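Local coordinates for (S)-imine reductase (Streptomyces sp. GF3546, PDB 4OQY), which catalyses the S-selective reduction of imines to amines, most likely with NADPH as the hydride donor, at residues B[55-60]-B[78-83]; B[34-39]-B[47-52]; B[271-276]-B[282-287]; B[239-244]-B[259-264]; B[184-189]-B[202-207]. All coordinates share one frame; numbering follows the deposited sequence.

Contact 1 of 5, residues B[55-60]-B[78-83]; sequences DALSAN and EPVTGS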
# COMPACT_ATOMS: atom_id res chain seq x y z
N ASP B 55 -17.87 -39.53 8.20
CA ASP B 55 -17.35 -39.85 9.55
C ASP B 55 -16.75 -38.62 10.23
O ASP B 55 -16.89 -38.44 11.46
CB ASP B 55 -16.34 -41.00 9.47
CG ASP B 55 -16.99 -42.32 9.10
OD1 ASP B 55 -18.04 -42.64 9.68
OD2 ASP B 55 -16.51 -43.04 8.18
N ALA B 56 -16.09 -37.77 9.44
CA ALA B 56 -15.59 -36.48 9.94
C ALA B 56 -16.74 -35.60 10.45
O ALA B 56 -16.64 -34.97 11.51
CB ALA B 56 -14.81 -35.76 8.84
N LEU B 57 -17.82 -35.56 9.68
CA LEU B 57 -18.95 -34.74 10.02
C LEU B 57 -19.68 -35.27 11.21
O LEU B 57 -20.07 -34.50 12.08
CB LEU B 57 -19.94 -34.64 8.86
CG LEU B 57 -19.43 -33.88 7.65
CD1 LEU B 57 -20.47 -33.95 6.55
CD2 LEU B 57 -19.13 -32.44 8.00
N SER B 58 -19.85 -36.58 11.28
CA SER B 58 -20.55 -37.17 12.40
C SER B 58 -19.77 -37.07 13.71
O SER B 58 -20.34 -37.13 14.80
CB SER B 58 -20.88 -38.63 12.10
OG SER B 58 -21.80 -39.13 13.04
N ALA B 59 -18.45 -36.92 13.60
CA ALA B 59 -17.63 -36.92 14.81
C ALA B 59 -17.87 -35.77 15.76
O ALA B 59 -17.61 -35.90 16.97
CB ALA B 59 -16.16 -36.96 14.43
N ASN B 60 -18.33 -34.63 15.25
CA ASN B 60 -18.38 -33.39 16.04
C ASN B 60 -19.51 -32.47 15.56
O ASN B 60 -19.97 -32.57 14.41
CB ASN B 60 -17.05 -32.62 15.92
CG ASN B 60 -15.88 -33.32 16.63
OD1 ASN B 60 -14.90 -33.76 15.99
ND2 ASN B 60 -15.97 -33.42 17.92
N GLU B 78 -21.69 -31.30 -0.87
CA GLU B 78 -22.93 -31.58 -1.60
C GLU B 78 -23.30 -33.06 -1.57
O GLU B 78 -24.45 -33.40 -1.33
CB GLU B 78 -22.89 -31.03 -3.03
CG GLU B 78 -24.12 -31.40 -3.88
CD GLU B 78 -24.05 -32.81 -4.48
OE1 GLU B 78 -22.93 -33.35 -4.67
OE2 GLU B 78 -25.11 -33.39 -4.80
N PRO B 79 -22.32 -33.97 -1.75
CA PRO B 79 -22.71 -35.38 -1.65
C PRO B 79 -23.07 -35.91 -0.25
O PRO B 79 -23.57 -37.02 -0.14
CB PRO B 79 -21.45 -36.12 -2.15
CG PRO B 79 -20.59 -35.10 -2.82
CD PRO B 79 -20.92 -33.80 -2.18
N VAL B 80 -22.80 -35.14 0.80
CA VAL B 80 -23.01 -35.62 2.15
C VAL B 80 -23.97 -34.72 2.91
O VAL B 80 -23.87 -34.59 4.13
CB VAL B 80 -21.68 -35.73 2.93
CG1 VAL B 80 -20.79 -36.78 2.29
CG2 VAL B 80 -20.94 -34.40 2.99
N THR B 81 -24.92 -34.10 2.22
CA THR B 81 -25.79 -33.17 2.92
C THR B 81 -26.64 -33.85 3.99
O THR B 81 -27.00 -33.22 4.97
CB THR B 81 -26.74 -32.42 1.96
OG1 THR B 81 -27.44 -33.38 1.17
CG2 THR B 81 -25.99 -31.49 1.04
N GLY B 82 -26.93 -35.14 3.82
CA GLY B 82 -27.66 -35.88 4.83
C GLY B 82 -26.90 -35.94 6.15
O GLY B 82 -27.48 -36.18 7.20
N SER B 83 -25.60 -35.72 6.11
CA SER B 83 -24.82 -35.72 7.34
C SER B 83 -24.70 -34.33 7.98
O SER B 83 -24.03 -34.20 9.01
CB SER B 83 -23.43 -36.29 7.08
OG SER B 83 -23.49 -37.68 6.79
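Leu-57 meets both Val-80 and Ser-83 through a single methyl, CD1, which ties helix 53-58 to the loop between helix 70-77 and strand 88-91 in the Rossmann-type nucleotide-binding domain. Leu-57 CD1 lies 3.6 Å from Val-80 CG2 and 3.8 Å from Ser-83 CB, and the Leu-57 and Val-80 side chains are set obliquely to each other. The leucine reaches this far because its chain is extended at the second torsion (chi2 176°), which drives CD1 away from its own helix. On the other side, the turn from Val-80 to Ser-83 brings both side chains to the leucine; the backbone bond from Ser-83 N to Val-80 O, 2.9 Å, fixes that turn. In the next shell, Leu-57 also packs on Ile-9 of strand 6-9 and on Leu-84, while Val-80 touches Val-53 and Glu-54 one turn earlier in the helix. The contact is therefore apolar, with Leu-57 and Val-80 buried, over a summed interface of 123 Å². Polar restraint comes from beside the contact, where Lys-87 NZ hydrogen-bonds to both Leu-57 O and Asn-60 O.

Contact 2 of 5, residues B[34-39]-B[47-52]; sequences RTASKA and AVLAPT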
# COMPACT_ATOMS: atom_id res chain seq x y z
N ARG B 34 -8.46 -34.99 1.08
CA ARG B 34 -8.43 -35.89 -0.07
C ARG B 34 -7.18 -36.78 -0.13
O ARG B 34 -7.20 -37.86 -0.71
CB ARG B 34 -8.59 -35.10 -1.35
CG ARG B 34 -9.99 -34.52 -1.46
CD ARG B 34 -10.25 -33.93 -2.83
NE ARG B 34 -11.53 -33.23 -2.88
CZ ARG B 34 -12.73 -33.80 -2.88
NH1 ARG B 34 -13.81 -33.03 -2.91
NH2 ARG B 34 -12.87 -35.11 -2.87
N THR B 35 -6.08 -36.33 0.47
CA THR B 35 -4.83 -37.07 0.46
C THR B 35 -4.42 -37.41 1.89
O THR B 35 -3.99 -36.52 2.63
CB THR B 35 -3.76 -36.19 -0.20
OG1 THR B 35 -4.25 -35.78 -1.49
CG2 THR B 35 -2.47 -36.93 -0.37
N ALA B 36 -4.54 -38.69 2.26
CA ALA B 36 -4.43 -39.10 3.65
C ALA B 36 -3.04 -38.86 4.25
O ALA B 36 -2.94 -38.64 5.44
CB ALA B 36 -4.82 -40.57 3.79
N SER B 37 -1.99 -38.91 3.42
CA SER B 37 -0.60 -38.77 3.90
C SER B 37 -0.31 -37.39 4.45
O SER B 37 0.64 -37.20 5.23
CB SER B 37 0.40 -39.09 2.80
OG SER B 37 0.10 -38.34 1.63
N LYS B 38 -1.13 -36.42 4.08
CA LYS B 38 -1.05 -35.11 4.69
C LYS B 38 -1.51 -35.06 6.14
O LYS B 38 -1.29 -34.07 6.81
CB LYS B 38 -1.84 -34.10 3.87
CG LYS B 38 -1.30 -33.95 2.47
CD LYS B 38 -1.70 -32.60 1.92
CE LYS B 38 -1.34 -32.50 0.45
NZ LYS B 38 -2.27 -31.55 -0.21
N ALA B 39 -2.15 -36.11 6.64
CA ALA B 39 -2.64 -36.12 7.99
C ALA B 39 -1.70 -36.92 8.89
O ALA B 39 -1.90 -36.97 10.07
CB ALA B 39 -4.03 -36.71 8.04
N ALA B 47 -4.30 -36.35 16.49
CA ALA B 47 -5.52 -36.14 15.67
C ALA B 47 -6.08 -37.48 15.22
O ALA B 47 -5.37 -38.46 15.22
CB ALA B 47 -5.21 -35.27 14.46
N VAL B 48 -7.35 -37.55 14.82
CA VAL B 48 -7.91 -38.81 14.39
C VAL B 48 -8.31 -38.61 12.93
O VAL B 48 -9.03 -37.66 12.63
CB VAL B 48 -9.10 -39.21 15.30
CG1 VAL B 48 -9.78 -40.49 14.81
CG2 VAL B 48 -8.64 -39.36 16.75
N LEU B 49 -7.79 -39.44 12.03
CA LEU B 49 -8.14 -39.33 10.61
C LEU B 49 -9.41 -40.10 10.33
O LEU B 49 -9.47 -41.30 10.50
CB LEU B 49 -7.01 -39.87 9.74
CG LEU B 49 -7.30 -39.89 8.25
CD1 LEU B 49 -7.56 -38.49 7.69
CD2 LEU B 49 -6.14 -40.56 7.52
N ALA B 50 -10.46 -39.38 9.93
CA ALA B 50 -11.71 -40.03 9.57
C ALA B 50 -11.52 -40.75 8.23
O ALA B 50 -10.89 -40.22 7.34
CB ALA B 50 -12.81 -38.98 9.45
N PRO B 51 -12.09 -41.95 8.07
CA PRO B 51 -11.97 -42.66 6.80
C PRO B 51 -12.82 -42.05 5.65
O PRO B 51 -12.53 -42.32 4.49
CB PRO B 51 -12.42 -44.09 7.13
CG PRO B 51 -13.28 -43.94 8.34
CD PRO B 51 -12.68 -42.81 9.13
N THR B 52 -13.83 -41.26 5.99
CA THR B 52 -14.71 -40.61 4.99
C THR B 52 -15.14 -39.25 5.52
O THR B 52 -15.11 -39.01 6.73
CB THR B 52 -16.02 -41.40 4.70
OG1 THR B 52 -16.79 -41.51 5.90
CG2 THR B 52 -15.78 -42.79 4.14
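Leu-49 meets Ala-36 and Ala-39 with one methyl each, packing the second strand of a beta-alpha-beta crossover against the loop that follows its first strand in the Rossmann-type domain: strand 29-32, helix 40-44 and the parallel strand 48-49, outermost in the sheet of this chain. Segment 34-39 is the link from strand to helix, and it holds Arg-34, Thr-35 and Lys-38, all NADPH-binding residues. Along the second segment, Ala-47 comes first and packs on Val-31 and Leu-42. Val-48 then hydrogen-bonds through its backbone to Val-29 and Val-31, which sets the strand in the sheet. Leu-49 follows with its side chain turned toward the cofactor loop. Its CG stands opposite the backbone N (chi1 176°) and the methyls fork from there: CD2 comes to 4.0 Å from Ala-36 CB, and CD1 lies equally far, 4.0 Å, from Ala-39 CB. The two alanine methyl carbons, Ala-36 CB and Ala-39 CB, are 5.8 Å apart, and the backbone bond from Ala-39 N to Ala-36 O, 2.9 Å, holds that spacing. The Ala-39 end is the buried one, as its methyl also touches Val-31 and the NADPH-binding Leu-11; the Ala-36 end is exposed. The side chains of Arg-34, Thr-35 and Lys-38 take no part. Ala-50 adds a further backbone bond to Val-31, and Pro-51 leads the chain out of the sheet. Thr-52 closes the segment as the N-cap of helix 53-58, its OG1 capping a backbone N and also hydrogen-bonded to Asp-55 OD2.

Contact 3 of 5, residues B[271-276]-B[282-287]; sequences KGFAEN and IEVLKK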
# COMPACT_ATOMS: atom_id res chain seq x y z
N LYS B 271 -15.38 15.86 -11.40
CA LYS B 271 -16.60 16.03 -10.61
C LYS B 271 -16.56 17.26 -9.71
O LYS B 271 -17.42 17.42 -8.87
CB LYS B 271 -16.94 14.78 -9.81
CG LYS B 271 -17.30 13.59 -10.67
CD LYS B 271 -18.67 13.75 -11.25
CE LYS B 271 -19.24 12.46 -11.81
NZ LYS B 271 -18.87 11.32 -10.93
N GLY B 272 -15.61 18.16 -9.92
CA GLY B 272 -15.60 19.43 -9.20
C GLY B 272 -14.97 19.33 -7.80
O GLY B 272 -15.12 20.25 -7.00
N PHE B 273 -14.26 18.25 -7.53
CA PHE B 273 -13.63 18.07 -6.19
C PHE B 273 -12.20 18.63 -6.00
O PHE B 273 -11.58 18.38 -4.95
CB PHE B 273 -13.64 16.58 -5.78
CG PHE B 273 -15.01 16.01 -5.49
CD1 PHE B 273 -15.72 16.41 -4.36
CD2 PHE B 273 -15.59 15.04 -6.32
CE1 PHE B 273 -16.98 15.90 -4.09
CE2 PHE B 273 -16.83 14.52 -6.03
CZ PHE B 273 -17.54 14.96 -4.92
N ALA B 274 -11.66 19.39 -6.96
CA ALA B 274 -10.26 19.87 -6.88
C ALA B 274 -9.87 20.45 -5.51
O ALA B 274 -8.78 20.17 -5.00
CB ALA B 274 -9.96 20.90 -7.97
N GLU B 275 -10.77 21.24 -4.93
CA GLU B 275 -10.45 21.96 -3.68
C GLU B 275 -10.90 21.22 -2.45
O GLU B 275 -10.72 21.69 -1.34
CB GLU B 275 -11.08 23.34 -3.68
CG GLU B 275 -10.68 24.19 -4.87
CD GLU B 275 -9.20 24.45 -4.95
OE1 GLU B 275 -8.52 24.49 -3.90
OE2 GLU B 275 -8.69 24.62 -6.08
N ASN B 276 -11.48 20.05 -2.63
CA ASN B 276 -11.91 19.27 -1.50
C ASN B 276 -10.82 18.37 -0.99
O ASN B 276 -9.77 18.22 -1.59
CB ASN B 276 -13.14 18.46 -1.89
CG ASN B 276 -14.32 19.34 -2.20
OD1 ASN B 276 -14.59 19.65 -3.36
ND2 ASN B 276 -15.03 19.77 -1.16
N ILE B 282 -13.63 8.79 -1.93
CA ILE B 282 -14.56 7.74 -1.53
C ILE B 282 -15.86 7.87 -2.34
O ILE B 282 -16.39 6.88 -2.82
CB ILE B 282 -14.87 7.79 -0.01
CG1 ILE B 282 -13.58 7.55 0.80
CG2 ILE B 282 -15.88 6.72 0.35
CD1 ILE B 282 -13.71 7.88 2.27
N GLU B 283 -16.31 9.11 -2.54
CA GLU B 283 -17.51 9.40 -3.38
C GLU B 283 -17.33 8.97 -4.82
O GLU B 283 -18.24 8.44 -5.43
CB GLU B 283 -17.84 10.89 -3.42
CG GLU B 283 -18.01 11.58 -2.08
CD GLU B 283 -18.95 10.83 -1.18
OE1 GLU B 283 -20.08 10.52 -1.61
OE2 GLU B 283 -18.54 10.53 -0.03
N VAL B 284 -16.16 9.24 -5.36
CA VAL B 284 -15.84 8.83 -6.71
C VAL B 284 -15.89 7.31 -6.83
O VAL B 284 -16.33 6.77 -7.84
CB VAL B 284 -14.44 9.31 -7.11
CG1 VAL B 284 -14.09 8.85 -8.51
CG2 VAL B 284 -14.35 10.83 -6.97
N LEU B 285 -15.41 6.61 -5.82
CA LEU B 285 -15.32 5.16 -5.91
C LEU B 285 -16.61 4.41 -5.61
O LEU B 285 -16.69 3.21 -5.81
CB LEU B 285 -14.20 4.65 -5.00
CG LEU B 285 -12.79 5.11 -5.39
CD1 LEU B 285 -11.79 4.73 -4.32
CD2 LEU B 285 -12.33 4.56 -6.74
N LYS B 286 -17.62 5.12 -5.13
CA LYS B 286 -18.89 4.48 -4.77
C LYS B 286 -19.69 3.98 -5.97
O LYS B 286 -20.53 3.11 -5.79
CB LYS B 286 -19.75 5.44 -3.96
CG LYS B 286 -19.16 5.71 -2.59
CD LYS B 286 -20.16 6.50 -1.80
CE LYS B 286 -19.72 6.60 -0.37
NZ LYS B 286 -20.01 7.95 0.17
N LYS B 287 -19.43 4.50 -7.17
CA LYS B 287 -20.21 4.11 -8.37
C LYS B 287 -19.31 3.85 -9.54
O LYS B 287 -18.34 4.55 -9.73
CB LYS B 287 -21.16 5.23 -8.83
CG LYS B 287 -22.04 5.84 -7.75
CD LYS B 287 -21.30 6.91 -6.94
CE LYS B 287 -22.03 7.23 -5.64
NZ LYS B 287 -21.35 8.28 -4.82
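The ring of Phe-273 is approached obliquely by Glu-283 CB and Val-284 CG2, while Asn-276 CG lies at its edge, in the ring plane. The ring belongs to the turn between helix 256-270 and the short helix 281-285 of the all-helical C-terminal domain. A Schellman motif ends the first helix there, with Gly-272 as its C' residue at a positive phi of 83°. A type I beta turn follows from Phe-273 to Asn-276; the bond from Asn-276 N to Phe-273 O, 2.9 Å, returns the asparagine to the ring edge. Across the contact the packing is light: Phe-273 CZ is 4.3 Å from Glu-283 CB, and Phe-273 CD2 is 4.4 Å from Val-284 CG2. Glu-283 offers the ring only its aliphatic base, its end leading away to a salt bridge with Lys-286, where NZ meets OE2 at 3.0 Å on the syn side, 32° out of the carboxylate plane. The same helix also packs on the second subunit, Ile-282 on its Tyr-184 and Leu-285 on its Gln-185. Lys-287 NZ also bonds to Glu-283 O at 3.2 Å, in the carbonyl plane on a lone pair, with a C=O...N angle of 131°.

Contact 4 of 5, residues B[239-244]-B[259-264]; sequences ASVDHV and AAVAEI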
# COMPACT_ATOMS: atom_id res chain seq x y z
N ALA B 239 -1.84 16.38 -9.14
CA ALA B 239 -0.60 16.82 -9.78
C ALA B 239 0.56 15.85 -9.51
O ALA B 239 1.32 15.49 -10.41
CB ALA B 239 -0.25 18.24 -9.36
N SER B 240 0.66 15.39 -8.26
CA SER B 240 1.66 14.38 -7.87
C SER B 240 1.47 13.04 -8.63
O SER B 240 2.43 12.43 -9.13
CB SER B 240 1.57 14.19 -6.36
OG SER B 240 2.53 13.26 -5.85
N VAL B 241 0.21 12.60 -8.69
CA VAL B 241 -0.14 11.38 -9.39
C VAL B 241 0.19 11.46 -10.89
O VAL B 241 0.57 10.47 -11.49
CB VAL B 241 -1.64 11.04 -9.14
CG1 VAL B 241 -2.22 10.10 -10.18
CG2 VAL B 241 -1.79 10.45 -7.74
N ASP B 242 0.02 12.63 -11.50
CA ASP B 242 0.40 12.83 -12.91
C ASP B 242 1.92 12.68 -13.10
O ASP B 242 2.37 12.06 -14.07
CB ASP B 242 -0.06 14.19 -13.40
CG ASP B 242 -0.24 14.24 -14.90
OD1 ASP B 242 -0.95 13.38 -15.48
OD2 ASP B 242 0.33 15.16 -15.52
N HIS B 243 2.70 13.22 -12.16
CA HIS B 243 4.15 12.99 -12.18
C HIS B 243 4.49 11.50 -12.06
O HIS B 243 5.40 11.01 -12.75
CB HIS B 243 4.85 13.77 -11.05
CG HIS B 243 4.89 15.25 -11.26
ND1 HIS B 243 4.54 15.84 -12.46
CD2 HIS B 243 5.29 16.26 -10.46
CE1 HIS B 243 4.69 17.15 -12.38
NE2 HIS B 243 5.14 17.43 -11.17
N VAL B 244 3.80 10.79 -11.16
CA VAL B 244 3.95 9.34 -11.03
C VAL B 244 3.66 8.64 -12.38
O VAL B 244 4.44 7.85 -12.87
CB VAL B 244 3.06 8.77 -9.90
CG1 VAL B 244 3.00 7.25 -9.97
CG2 VAL B 244 3.57 9.21 -8.52
N ALA B 259 -1.86 4.15 -14.34
CA ALA B 259 -2.91 4.75 -15.16
C ALA B 259 -4.25 4.66 -14.44
O ALA B 259 -5.05 5.60 -14.51
CB ALA B 259 -2.97 4.12 -16.54
N ALA B 260 -4.49 3.55 -13.75
CA ALA B 260 -5.74 3.38 -13.01
C ALA B 260 -5.83 4.35 -11.86
O ALA B 260 -6.88 4.91 -11.60
CB ALA B 260 -5.88 1.95 -12.52
N VAL B 261 -4.72 4.56 -11.14
CA VAL B 261 -4.71 5.57 -10.12
C VAL B 261 -5.01 6.97 -10.67
O VAL B 261 -5.77 7.73 -10.10
CB VAL B 261 -3.33 5.55 -9.39
CG1 VAL B 261 -3.22 6.73 -8.45
CG2 VAL B 261 -3.15 4.22 -8.69
N ALA B 262 -4.41 7.31 -11.80
CA ALA B 262 -4.65 8.61 -12.45
C ALA B 262 -6.10 8.79 -12.89
O ALA B 262 -6.65 9.89 -12.81
CB ALA B 262 -3.71 8.78 -13.63
N GLU B 263 -6.69 7.71 -13.38
CA GLU B 263 -8.08 7.71 -13.86
C GLU B 263 -9.04 8.06 -12.73
O GLU B 263 -10.02 8.81 -12.91
CB GLU B 263 -8.43 6.31 -14.34
CG GLU B 263 -8.07 6.09 -15.79
CD GLU B 263 -9.21 6.53 -16.67
OE1 GLU B 263 -10.26 5.85 -16.72
OE2 GLU B 263 -9.05 7.58 -17.31
N ILE B 264 -8.74 7.51 -11.56
CA ILE B 264 -9.54 7.81 -10.38
C ILE B 264 -9.38 9.27 -9.94
O ILE B 264 -10.38 9.95 -9.74
CB ILE B 264 -9.23 6.81 -9.26
CG1 ILE B 264 -9.74 5.42 -9.69
CG2 ILE B 264 -9.86 7.27 -7.95
CD1 ILE B 264 -9.01 4.27 -8.99
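Val-241 lays its CG1 methyl against the backbone of Ala-262, 3.6 Å from Ala-262 CA and 3.9 Å from Ala-262 N. So close a seat is consistent with the small side chain of Ala-262; Val-241 CG1 is also 4.0 Å from Ala-262 CB. In keeping with this, the two helices come near each other here: the CA atoms of Val-241 and Ala-262 are 6.1 Å apart. The segments belong to helices 234-251 and 256-270, consecutive in the chain and running in broadly opposite senses as a helical hairpin of the C-terminal domain. Beside the alanine, Val-261 supplies the second patch. Its CG1 meets both methyls of Val-241, with Val-241 CG1 at 3.9 Å and Val-241 CG2 at 4.0 Å, and the two valines pass each other at a slant. In Val-241, CG1 points back from the backbone N (chi1 160°), which carries it to Ala-262, with both methyls within reach of Val-261 CG1. The hairpin is packed in turn against the second subunit: Val-241 touches Trp-177 and Val-261 touches Leu-181 of that subunit, and Ser-240 OG hydrogen-bonds to its Trp-177 NE1. A bound NADPH lies about 12 Å from the side chain of Val-241, too far for direct contact. Within these two segments the interaction is between carbon-rich surfaces, 118 Å² in sum, which is consistent with stabilisation by burial and van der Waals contact, while Ser-240 OG adds a directional bond to the second subunit.

Contact 5 of 5, residues B[184-189]-B[202-207]; sequences YQTLAL and PYATMM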
# COMPACT_ATOMS: atom_id res chain seq x y z
N TYR B 184 5.97 -4.01 -6.27
CA TYR B 184 6.59 -4.54 -7.49
C TYR B 184 6.78 -3.51 -8.62
O TYR B 184 7.78 -3.56 -9.34
CB TYR B 184 5.80 -5.74 -8.02
CG TYR B 184 5.83 -6.93 -7.08
CD1 TYR B 184 6.95 -7.21 -6.29
CD2 TYR B 184 4.76 -7.79 -7.02
CE1 TYR B 184 6.96 -8.30 -5.42
CE2 TYR B 184 4.77 -8.87 -6.18
CZ TYR B 184 5.87 -9.12 -5.39
OH TYR B 184 5.84 -10.23 -4.59
N GLN B 185 5.83 -2.59 -8.76
CA GLN B 185 5.87 -1.54 -9.77
C GLN B 185 7.10 -0.68 -9.56
O GLN B 185 7.78 -0.32 -10.50
CB GLN B 185 4.57 -0.70 -9.70
CG GLN B 185 4.43 0.40 -10.75
CD GLN B 185 4.02 -0.12 -12.13
OE1 GLN B 185 3.20 -1.01 -12.25
NE2 GLN B 185 4.61 0.46 -13.16
N THR B 186 7.39 -0.38 -8.30
CA THR B 186 8.53 0.41 -7.95
C THR B 186 9.84 -0.31 -8.29
O THR B 186 10.82 0.31 -8.71
CB THR B 186 8.44 0.69 -6.43
OG1 THR B 186 7.54 1.79 -6.20
CG2 THR B 186 9.74 0.98 -5.86
N LEU B 187 9.86 -1.62 -8.09
CA LEU B 187 11.08 -2.39 -8.36
C LEU B 187 11.31 -2.45 -9.87
O LEU B 187 12.43 -2.33 -10.34
CB LEU B 187 10.99 -3.78 -7.73
CG LEU B 187 10.91 -3.85 -6.19
CD1 LEU B 187 10.80 -5.30 -5.73
CD2 LEU B 187 12.10 -3.18 -5.49
N ALA B 188 10.22 -2.56 -10.63
CA ALA B 188 10.29 -2.47 -12.08
C ALA B 188 10.82 -1.12 -12.52
O ALA B 188 11.75 -1.05 -13.32
CB ALA B 188 8.91 -2.72 -12.69
N LEU B 189 10.24 -0.04 -11.99
CA LEU B 189 10.69 1.32 -12.28
C LEU B 189 12.17 1.48 -11.94
O LEU B 189 12.93 2.05 -12.71
CB LEU B 189 9.84 2.36 -11.53
CG LEU B 189 10.30 3.82 -11.63
CD1 LEU B 189 10.05 4.35 -13.04
CD2 LEU B 189 9.63 4.70 -10.59
N PRO B 202 15.29 -2.42 0.20
CA PRO B 202 15.07 -1.81 1.52
C PRO B 202 14.28 -0.50 1.47
O PRO B 202 13.44 -0.27 2.32
CB PRO B 202 16.50 -1.58 2.04
CG PRO B 202 17.38 -1.64 0.84
CD PRO B 202 16.72 -2.60 -0.09
N TYR B 203 14.52 0.32 0.45
CA TYR B 203 13.74 1.56 0.29
C TYR B 203 12.26 1.29 0.02
O TYR B 203 11.37 1.88 0.67
CB TYR B 203 14.32 2.42 -0.83
CG TYR B 203 15.66 3.01 -0.45
CD1 TYR B 203 15.73 4.16 0.32
CD2 TYR B 203 16.85 2.40 -0.84
CE1 TYR B 203 16.94 4.71 0.68
CE2 TYR B 203 18.07 2.94 -0.48
CZ TYR B 203 18.11 4.09 0.29
OH TYR B 203 19.31 4.66 0.64
N ALA B 204 11.99 0.41 -0.94
CA ALA B 204 10.60 0.06 -1.30
C ALA B 204 9.88 -0.50 -0.05
O ALA B 204 8.70 -0.22 0.17
CB ALA B 204 10.56 -0.93 -2.45
N THR B 205 10.63 -1.23 0.77
CA THR B 205 10.08 -1.83 1.97
C THR B 205 9.70 -0.73 2.92
O THR B 205 8.58 -0.72 3.41
CB THR B 205 11.09 -2.80 2.63
OG1 THR B 205 11.34 -3.88 1.73
CG2 THR B 205 10.54 -3.37 3.92
N MET B 206 10.62 0.19 3.19
CA MET B 206 10.32 1.31 4.07
C MET B 206 9.18 2.17 3.52
O MET B 206 8.42 2.76 4.29
CB MET B 206 11.57 2.18 4.32
CG MET B 206 11.32 3.64 4.72
SD MET B 206 11.30 4.89 3.39
CE MET B 206 9.79 5.85 3.64
N MET B 207 9.10 2.28 2.20
CA MET B 207 8.06 3.12 1.60
C MET B 207 6.67 2.60 1.94
O MET B 207 5.73 3.39 1.97
CB MET B 207 8.24 3.22 0.10
CG MET B 207 9.40 4.10 -0.32
SD MET B 207 9.85 3.84 -2.04
CE MET B 207 11.37 4.76 -2.22
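Ala-204 is the small residue on which Thr-186 and Leu-187 converge, and the close packing of this helix pair is confined to it. Thr-186 CG2 lies 4.0 Å from Ala-204 CB, and Leu-187 CD2 lies 4.1 Å from the same carbon, so one methyl receives two from neighbouring positions of helix 163-192. In the threonine OG1 sits beside the backbone N (chi1 -81°), which leaves CG2 anti to that N and facing Ala-204; OG1 is returned to its own helix through a weak hydrogen bond to Ser-182 O. Even here the backbones stay moderately spaced, with the CA atoms of Thr-186 and Ala-204 7.0 Å apart. Leu-187 and Thr-186 also rest on Leu-200, which continues the apolar seam along helix 197-207. The looser part lies on either side of Ala-204 in that helix. Met-207, though buried, makes no close contact with segment 184-189 and also packs on Tyr-168 of the second subunit. Tyr-203 turns its end from the contact, its OH hydrogen-bonded to Asp-156 OD2 and its ring edge-to-face with Tyr-168, both of the second subunit. Pro-202 and Met-206 make up the solvent side. The helix is kinked at Pro-202 and Tyr-203, whose N atoms lack a bond to the preceding turn. With only methyl-to-methyl contacts across its 104 Å², the helix pair is joined by non-directional packing, while Tyr-203 directs its hydroxyl and ring to the second subunit.

In the fold
Contacts 1 and 2 lie in the N-terminal Rossmann-type domain, contacts 3, 4 and 5 in the helical C-terminal domain. Along the chain the order is 2, 1, 5, 4, 3, each closing before the next opens. Contacts 1 and 2 have centres 15 Å apart and touch where Ala-56 meets Ala-50. Helix 256-270 of contact 4 leads into the loop of contact 3, and the two touch through Ile-264 and Leu-285. The centres of contacts 5 and 4 are about 18 Å apart, their nearest atoms about 6 Å. Centres in different domains are 43 to 53 Å apart, and only the C-terminal three reach the second subunit, consistent with dimerisation through that domain.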